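Local coordinates for protein enoyl-CoA hydratase/isomerase (Mycobacterium avium, PDB 3P5M) that probably acts on acyl-coenzyme A thioesters as a hydratase or isomerase of the crotonase family, at residues V117-P121 with Y183-L187; N82-R86 with L217-Q221; R61-S65 with G107-A111. Where two conformers were deposited one is given. Residues are numbered along the deposited sequence.

Interaction 1 of 3, residues V117-P121 with Y183-L187; sequences VVAAP and YESVL
This is helix-on-sheet packing in the crotonase fold: the first turn of helix 183-195 lies against strand 116-119. The axes of segments 117-119 and 183-187 approach to 8.9 Å, with N-to-C directions at 162°, nearly antiparallel. The CA atoms of Val118 and Leu187 are 6.2 Å apart, those of Ala120 and Tyr183 5.3 Å. The strand is extended (phi/psi about -112/110 at Val118), so its side chains alternate: Val117 points away from the helix, Val118 toward it, Ala119 away again. Val118, chi1 t, is the strand's main apolar side chain in this contact; its CB lies 3.8 Å from Leu187 CD1, and its CG1 is 4.3 Å from both Val186 CG1 and Tyr183 CE1. A compact branched residue suits a strand facing a helix, and Leu187 (t, p) also reaches Ile96 of the adjacent strand 95-99. Val118 O sits at the edge of the Tyr183 ring, 3.3 Å from CE1. Ala119 keeps its backbone in the sheet through His176. At Ala120 the strand has ended, and its small side chain lets the tyrosine (chi1 163°, chi2 67°) lie flat against it: Ala120 CB is 3.8 Å from the ring centroid and 17° off the normal, a CH-pi contact over the face. Pro121 (phi/psi -55/-40) turns the chain and also packs on Ala122 of a second subunit; its CD is 4.2 Å from Tyr183 CB.

Interaction 2 of 3, residues N82-R86 with L217-Q221; sequences NRVVR and LEPVQ
Two antiparallel helices of the crotonase fold meet here, the middle of helix 74-90 and the first turn of helix 217-231. The axes of segments 82-86 and 217-221 run at 166°, with a closest approach of 11.3 Å. So wide a gap is bridged by the long side chains of Gln221 and Arg86, with Asn82 where the CA atoms come nearest (6.5 Å to Gln221 CA); Arg86 CA is 8.2 Å from Leu217 CA. Both backbones are helical, closed by Arg86 N to Asn82 O (3.0 Å) and Gln221 N to Leu217 O (2.9 Å). Gln221, the most covered residue, extends across (chi1 m, chi2 t). Its NE2 is held chiefly by Gly138 O, and gives only a weak hydrogen bond to Asn82 O at 3.1 Å. Asn82 (chi1 m) answers with a second weak bond, ND2 to Gln221 O at 3.5 Å. Arg86 (chi1 t, chi2 p, chi3 p) starts sideways and bends over Leu217. Its guanidinium takes Leu217 CD2 over one face, and NH2 is 3.8 Å from Leu217 CB. Between these polar spans Val85 CG1 meets Leu217 CD2 at 4.2 Å, a small apolar patch toward the interior, where Val85 also touches Phe106. Two waters bridge the segments. One accepts from Glu218 N at 2.8 Å and weakly from Arg86 NH2 at 2.8 Å; a second accepts from Arg86 NE at 2.7 Å and donates to Gln221 OE1 at 3.1 Å.

Interaction 3 of 3, residues R61-S65 with G107-A111; sequences RAFCS and GCSLA
In the crotonase fold the loop after strand 53-58 and the start of helix 106-113 come together, and in relatives peptide NH groups from these two regions form the oxyanion hole for the thioester carbonyl. Their position is consistent with a similar hole here, though the contact described is packing beside it. The loop presses two bumps, Phe63 and Cys64, onto one helix face made by Gly107, Leu110 and Ala111, spaced i, i+3, i+4. The backbone swings from helical angles at Phe63 (-59/-60) to extended ones at Cys64 (-169/121), and both side chains, each chi1 t, point toward the helix. Gly107 is the hollow. Its CA comes within 4.5 Å of Cys64 CA, and a CB built there would fall 2.1 Å from Cys64 O, a clash, so the residue without a side chain fits. The slim thiol fills the dent, Cys64 SG lying 3.5 Å from Gly107 CA and 4.2 Å from Leu110 CD2. One helical turn on, the Phe63 ring (chi2 76°) enters the next recess, with CE2 4.1 Å from Leu110 CD2 and 3.9 Å from Ala111 CB. Alanine's short methyl lets the bulky ring come close to the helix, while leucine (t, p) supplies the wall; Val99 of strand 95-99 touches both Phe63 and Ala111. No hydrogen bond crosses the interface, and Gly107 O sits at the ring edge, 3.5 Å from Phe63 CE2.

Interaction 3 is the core of the set, its touching residues all buried and its centre about 5 Å from the chain centre, and depends on close fit, with glycine, alanine and cysteine permitting near approach. Interactions 1 and 2 are only partly buried and lie on opposite sides of that centre, their own centres 26 Å apart. Interaction 1 is largely apolar, as befits a helix covering a sheet; interaction 2, with its exposed rim, relies on amides, a guanidinium and waters. Helix 106-113 joins them: Val117 CG2 of interaction 1 is 3.2 Å from Ala111 O of interaction 3, and Val84 CG1 of helix 74-90 is 3.6 Å from Leu110 CD1.

Interaction 1 of 3, residues V117-P121 with Y183-L187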
loop_
_atom_site.group_PDB
_atom_site.type_symbol
_atom_site.label_atom_id
_atom_site.label_comp_id
_atom_site.label_asym_id
_atom_site.label_seq_id
_atom_site.Cartn_x
_atom_site.Cartn_y
_atom_site.Cartn_z
ATOM N N VAL B 117 -12.492 -5.208 -16.731
ATOM C CA VAL B 117 -13.517 -4.381 -16.060
ATOM C C VAL B 117 -12.877 -3.028 -15.808
ATOM O O VAL B 117 -11.777 -2.962 -15.254
ATOM C CB VAL B 117 -13.964 -4.987 -14.706
ATOM C CG1 VAL B 117 -14.893 -4.007 -13.929
ATOM C CG2 VAL B 117 -14.651 -6.372 -14.939
ATOM N N VAL B 118 -13.549 -1.967 -16.243
ATOM C CA VAL B 118 -13.089 -0.591 -16.029
ATOM C C VAL B 118 -14.075 0.053 -15.056
ATOM O O VAL B 118 -15.256 0.282 -15.382
ATOM C CB VAL B 118 -13.002 0.223 -17.372
ATOM C CG1 VAL B 118 -12.462 1.626 -17.102
ATOM C CG2 VAL B 118 -12.101 -0.485 -18.441
ATOM N N ALA B 119 -13.603 0.286 -13.848
ATOM C CA ALA B 119 -14.477 0.680 -12.756
ATOM C C ALA B 119 -14.340 2.174 -12.481
ATOM O O ALA B 119 -13.219 2.691 -12.382
ATOM C CB ALA B 119 -14.150 -0.151 -11.477
ATOM N N ALA B 120 -15.492 2.850 -12.384
ATOM C CA ALA B 120 -15.559 4.258 -11.982
ATOM C C ALA B 120 -15.205 4.361 -10.510
ATOM O O ALA B 120 -15.476 3.389 -9.744
ATOM C CB ALA B 120 -16.981 4.800 -12.248
ATOM N N PRO B 121 -14.642 5.512 -10.083
ATOM C CA PRO B 121 -14.152 5.723 -8.685
ATOM C C PRO B 121 -15.182 5.456 -7.603
ATOM O O PRO B 121 -14.851 4.841 -6.554
ATOM C CB PRO B 121 -13.715 7.204 -8.637
ATOM C CG PRO B 121 -13.785 7.715 -10.032
ATOM C CD PRO B 121 -14.287 6.640 -10.977
ATOM N N TYR B 183 -13.079 8.449 -15.810
ATOM C CA TYR B 183 -13.657 7.140 -16.056
ATOM C C TYR B 183 -14.010 6.928 -17.541
ATOM O O TYR B 183 -13.615 5.913 -18.145
ATOM C CB TYR B 183 -14.895 6.940 -15.155
ATOM C CG TYR B 183 -15.796 5.794 -15.614
ATOM C CD1 TYR B 183 -15.361 4.471 -15.566
ATOM C CD2 TYR B 183 -17.079 6.051 -16.093
ATOM C CE1 TYR B 183 -16.196 3.414 -15.997
ATOM C CE2 TYR B 183 -17.925 5.022 -16.513
ATOM C CZ TYR B 183 -17.476 3.701 -16.466
ATOM O OH TYR B 183 -18.316 2.685 -16.900
ATOM N N GLU B 184 -14.777 7.873 -18.095
ATOM C CA GLU B 184 -15.285 7.793 -19.458
ATOM C C GLU B 184 -14.135 7.754 -20.460
ATOM O O GLU B 184 -14.142 6.946 -21.400
ATOM C CB GLU B 184 -16.243 8.981 -19.773
ATOM C CG GLU B 184 -17.644 8.844 -19.176
ATOM C CD GLU B 184 -17.711 9.274 -17.688
ATOM O OE1 GLU B 184 -16.658 9.665 -17.099
ATOM O OE2 GLU B 184 -18.825 9.214 -17.096
ATOM N N SER B 185 -13.149 8.624 -20.241
ATOM C CA SER B 185 -12.024 8.758 -21.158
ATOM C C SER B 185 -11.159 7.506 -21.135
ATOM O O SER B 185 -10.718 7.029 -22.197
ATOM C CB SER B 185 -11.186 9.982 -20.800
ATOM O OG SER B 185 -9.914 9.889 -21.413
ATOM N N VAL B 186 -10.947 6.958 -19.935
ATOM C CA VAL B 186 -10.172 5.717 -19.787
ATOM C C VAL B 186 -10.897 4.531 -20.428
ATOM O O VAL B 186 -10.308 3.821 -21.211
ATOM C CB VAL B 186 -9.757 5.424 -18.331
ATOM C CG1 VAL B 186 -9.123 4.049 -18.209
ATOM C CG2 VAL B 186 -8.733 6.458 -17.893
ATOM N N LEU B 187 -12.181 4.405 -20.154
ATOM C CA LEU B 187 -13.034 3.440 -20.782
ATOM C C LEU B 187 -12.922 3.509 -22.323
ATOM O O LEU B 187 -12.688 2.483 -22.979
ATOM C CB LEU B 187 -14.484 3.617 -20.301
ATOM C CG LEU B 187 -15.467 2.554 -20.831
ATOM C CD1 LEU B 187 -15.044 1.160 -20.441
ATOM C CD2 LEU B 187 -16.922 2.816 -20.442
#

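Interaction 2 of 3, residues N82-R86 with L217-Q221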
loop_
_atom_site.group_PDB
_atom_site.type_symbol
_atom_site.label_atom_id
_atom_site.label_comp_id
_atom_site.label_asym_id
_atom_site.label_seq_id
_atom_site.Cartn_x
_atom_site.Cartn_y
_atom_site.Cartn_z
ATOM N N ASN B 82 -26.923 -17.921 -15.218
ATOM C CA ASN B 82 -25.817 -18.829 -15.496
ATOM C C ASN B 82 -25.372 -18.801 -16.950
ATOM O O ASN B 82 -24.159 -18.738 -17.244
ATOM C CB ASN B 82 -26.145 -20.255 -15.017
ATOM C CG ASN B 82 -26.080 -20.388 -13.490
ATOM O OD1 ASN B 82 -25.445 -19.567 -12.819
ATOM N ND2 ASN B 82 -26.693 -21.442 -12.945
ATOM N N ARG B 83 -26.339 -18.809 -17.873
ATOM C CA ARG B 83 -25.991 -18.835 -19.294
ATOM C C ARG B 83 -25.398 -17.513 -19.771
ATOM O O ARG B 83 -24.581 -17.518 -20.680
ATOM C CB ARG B 83 -27.194 -19.267 -20.160
ATOM C CG ARG B 83 -27.369 -20.830 -20.229
ATOM C CD ARG B 83 -28.846 -21.276 -20.143
ATOM N NE ARG B 83 -29.714 -20.188 -20.610
ATOM C CZ ARG B 83 -31.043 -20.180 -20.523
ATOM N NH1 ARG B 83 -31.671 -21.230 -20.003
ATOM N NH2 ARG B 83 -31.734 -19.117 -20.962
ATOM N N VAL B 84 -25.784 -16.384 -19.158
ATOM C CA VAL B 84 -25.177 -15.082 -19.507
ATOM C C VAL B 84 -23.685 -15.142 -19.211
ATOM O O VAL B 84 -22.852 -14.817 -20.054
ATOM C CB VAL B 84 -25.842 -13.900 -18.753
ATOM C CG1 VAL B 84 -25.024 -12.618 -18.895
ATOM C CG2 VAL B 84 -27.293 -13.668 -19.270
ATOM N N VAL B 85 -23.353 -15.616 -18.016
ATOM C CA VAL B 85 -21.956 -15.684 -17.588
ATOM C C VAL B 85 -21.148 -16.637 -18.489
ATOM O O VAL B 85 -20.039 -16.320 -18.899
ATOM C CB VAL B 85 -21.840 -16.075 -16.093
ATOM C CG1 VAL B 85 -20.371 -16.436 -15.748
ATOM C CG2 VAL B 85 -22.419 -14.947 -15.205
ATOM N N ARG B 86 -21.710 -17.795 -18.784
ATOM C CA ARG B 86 -21.043 -18.736 -19.665
ATOM C C ARG B 86 -20.821 -18.167 -21.068
ATOM O O ARG B 86 -19.732 -18.300 -21.591
ATOM C CB ARG B 86 -21.736 -20.099 -19.710
ATOM C CG ARG B 86 -21.069 -21.088 -20.717
ATOM C CD ARG B 86 -19.557 -21.428 -20.439
ATOM N NE ARG B 86 -19.385 -22.383 -19.339
ATOM C CZ ARG B 86 -18.223 -22.947 -18.980
ATOM N NH1 ARG B 86 -17.094 -22.695 -19.649
ATOM N NH2 ARG B 86 -18.191 -23.784 -17.940
ATOM N N LEU B 217 -16.663 -23.891 -13.171
ATOM C CA LEU B 217 -17.789 -22.971 -13.384
ATOM C C LEU B 217 -19.124 -23.719 -13.449
ATOM O O LEU B 217 -20.043 -23.402 -12.715
ATOM C CB LEU B 217 -17.627 -22.069 -14.630
ATOM C CG LEU B 217 -18.697 -20.981 -14.862
ATOM C CD1 LEU B 217 -18.878 -20.039 -13.654
ATOM C CD2 LEU B 217 -18.357 -20.128 -16.137
ATOM N N GLU B 218 -19.233 -24.711 -14.326
ATOM C CA GLU B 218 -20.504 -25.434 -14.465
ATOM C C GLU B 218 -20.959 -26.148 -13.172
ATOM O O GLU B 218 -22.085 -25.900 -12.715
ATOM C CB GLU B 218 -20.478 -26.387 -15.677
ATOM C CG GLU B 218 -21.833 -26.667 -16.309
ATOM C CD GLU B 218 -21.760 -27.697 -17.429
ATOM O OE1 GLU B 218 -21.180 -28.782 -17.233
ATOM O OE2 GLU B 218 -22.280 -27.423 -18.515
ATOM N N PRO B 219 -20.111 -27.043 -12.583
ATOM C CA PRO B 219 -20.591 -27.695 -11.346
ATOM C C PRO B 219 -20.975 -26.678 -10.241
ATOM O O PRO B 219 -21.929 -26.908 -9.482
ATOM C CB PRO B 219 -19.386 -28.529 -10.855
ATOM C CG PRO B 219 -18.338 -28.437 -11.875
ATOM C CD PRO B 219 -18.803 -27.562 -13.021
ATOM N N VAL B 220 -20.236 -25.571 -10.146
ATOM C CA VAL B 220 -20.531 -24.579 -9.123
ATOM C C VAL B 220 -21.863 -23.873 -9.416
ATOM O O VAL B 220 -22.640 -23.640 -8.501
ATOM C CB VAL B 220 -19.389 -23.546 -8.919
ATOM C CG1 VAL B 220 -19.860 -22.379 -8.046
ATOM C CG2 VAL B 220 -18.182 -24.203 -8.294
ATOM N N GLN B 221 -22.118 -23.557 -10.690
ATOM C CA GLN B 221 -23.396 -22.937 -11.089
ATOM C C GLN B 221 -24.587 -23.856 -10.752
ATOM O O GLN B 221 -25.594 -23.388 -10.254
ATOM C CB GLN B 221 -23.386 -22.558 -12.580
ATOM C CG GLN B 221 -22.617 -21.218 -12.926
ATOM C CD GLN B 221 -22.590 -20.942 -14.422
ATOM O OE1 GLN B 221 -22.722 -21.874 -15.213
ATOM N NE2 GLN B 221 -22.419 -19.673 -14.825
HETATM O O HOH W 1 -17.222 -25.586 -16.098
HETATM O O HOH W 2 -20.994 -23.308 -17.321
#

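Interaction 3 of 3, residues R61-S65 with G107-A111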
loop_
_atom_site.group_PDB
_atom_site.type_symbol
_atom_site.label_atom_id
_atom_site.label_comp_id
_atom_site.label_asym_id
_atom_site.label_seq_id
_atom_site.Cartn_x
_atom_site.Cartn_y
_atom_site.Cartn_z
ATOM N N ARG B 61 -28.161 5.224 -12.687
ATOM C CA ARG B 61 -27.257 5.382 -11.536
ATOM C C ARG B 61 -26.362 4.162 -11.206
ATOM O O ARG B 61 -25.334 4.299 -10.549
ATOM C CB ARG B 61 -28.081 5.729 -10.304
ATOM N N ALA B 62 -26.766 2.976 -11.659
ATOM C CA ALA B 62 -26.107 1.740 -11.264
ATOM C C ALA B 62 -25.763 0.881 -12.475
ATOM O O ALA B 62 -26.510 0.859 -13.445
ATOM C CB ALA B 62 -27.006 0.953 -10.273
ATOM N N PHE B 63 -24.634 0.171 -12.416
ATOM C CA PHE B 63 -24.305 -0.834 -13.419
ATOM C C PHE B 63 -25.426 -1.903 -13.437
ATOM O O PHE B 63 -26.088 -2.110 -14.466
ATOM C CB PHE B 63 -22.909 -1.462 -13.138
ATOM C CG PHE B 63 -22.523 -2.572 -14.099
ATOM C CD1 PHE B 63 -22.108 -2.287 -15.394
ATOM C CD2 PHE B 63 -22.565 -3.915 -13.691
ATOM C CE1 PHE B 63 -21.765 -3.330 -16.284
ATOM C CE2 PHE B 63 -22.240 -4.954 -14.582
ATOM C CZ PHE B 63 -21.816 -4.670 -15.851
ATOM N N CYS B 64 -25.632 -2.566 -12.297
ATOM C CA CYS B 64 -26.634 -3.621 -12.170
ATOM C C CYS B 64 -26.801 -3.956 -10.703
ATOM O O CYS B 64 -25.836 -4.351 -10.017
ATOM C CB CYS B 64 -26.187 -4.864 -12.976
ATOM S SG CYS B 64 -27.307 -6.305 -13.011
ATOM N N SER B 65 -28.022 -3.800 -10.211
ATOM C CA SER B 65 -28.330 -4.139 -8.831
ATOM C C SER B 65 -28.672 -5.647 -8.638
ATOM O O SER B 65 -29.001 -6.088 -7.539
ATOM C CB SER B 65 -29.439 -3.206 -8.314
ATOM O OG SER B 65 -30.572 -3.291 -9.168
ATOM N N GLY B 107 -25.253 -8.629 -10.575
ATOM C CA GLY B 107 -24.508 -7.515 -11.207
ATOM C C GLY B 107 -23.004 -7.613 -11.000
ATOM O O GLY B 107 -22.211 -7.204 -11.855
ATOM N N CYS B 108 -22.606 -8.143 -9.857
ATOM C CA CYS B 108 -21.208 -8.410 -9.605
ATOM C C CYS B 108 -20.724 -9.580 -10.472
ATOM O O CYS B 108 -19.716 -9.478 -11.199
ATOM C CB CYS B 108 -20.978 -8.688 -8.099
ATOM S SG CYS B 108 -19.235 -8.924 -7.652
ATOM N N SER B 109 -21.440 -10.702 -10.401
ATOM C CA SER B 109 -21.125 -11.860 -11.220
ATOM C C SER B 109 -20.931 -11.450 -12.700
ATOM O O SER B 109 -19.964 -11.880 -13.344
ATOM C CB SER B 109 -22.260 -12.873 -11.116
ATOM O OG SER B 109 -22.578 -13.152 -9.757
ATOM N N LEU B 110 -21.852 -10.619 -13.214
ATOM C CA LEU B 110 -21.858 -10.161 -14.612
ATOM C C LEU B 110 -20.564 -9.412 -15.009
ATOM O O LEU B 110 -19.919 -9.716 -16.041
ATOM C CB LEU B 110 -23.058 -9.222 -14.816
ATOM C CG LEU B 110 -23.407 -8.635 -16.179
ATOM C CD1 LEU B 110 -23.652 -9.741 -17.172
ATOM C CD2 LEU B 110 -24.708 -7.865 -15.968
ATOM N N ALA B 111 -20.232 -8.398 -14.220
ATOM C CA ALA B 111 -19.037 -7.583 -14.455
ATOM C C ALA B 111 -17.827 -8.516 -14.425
ATOM O O ALA B 111 -16.982 -8.488 -15.316
ATOM C CB ALA B 111 -18.910 -6.524 -13.374
#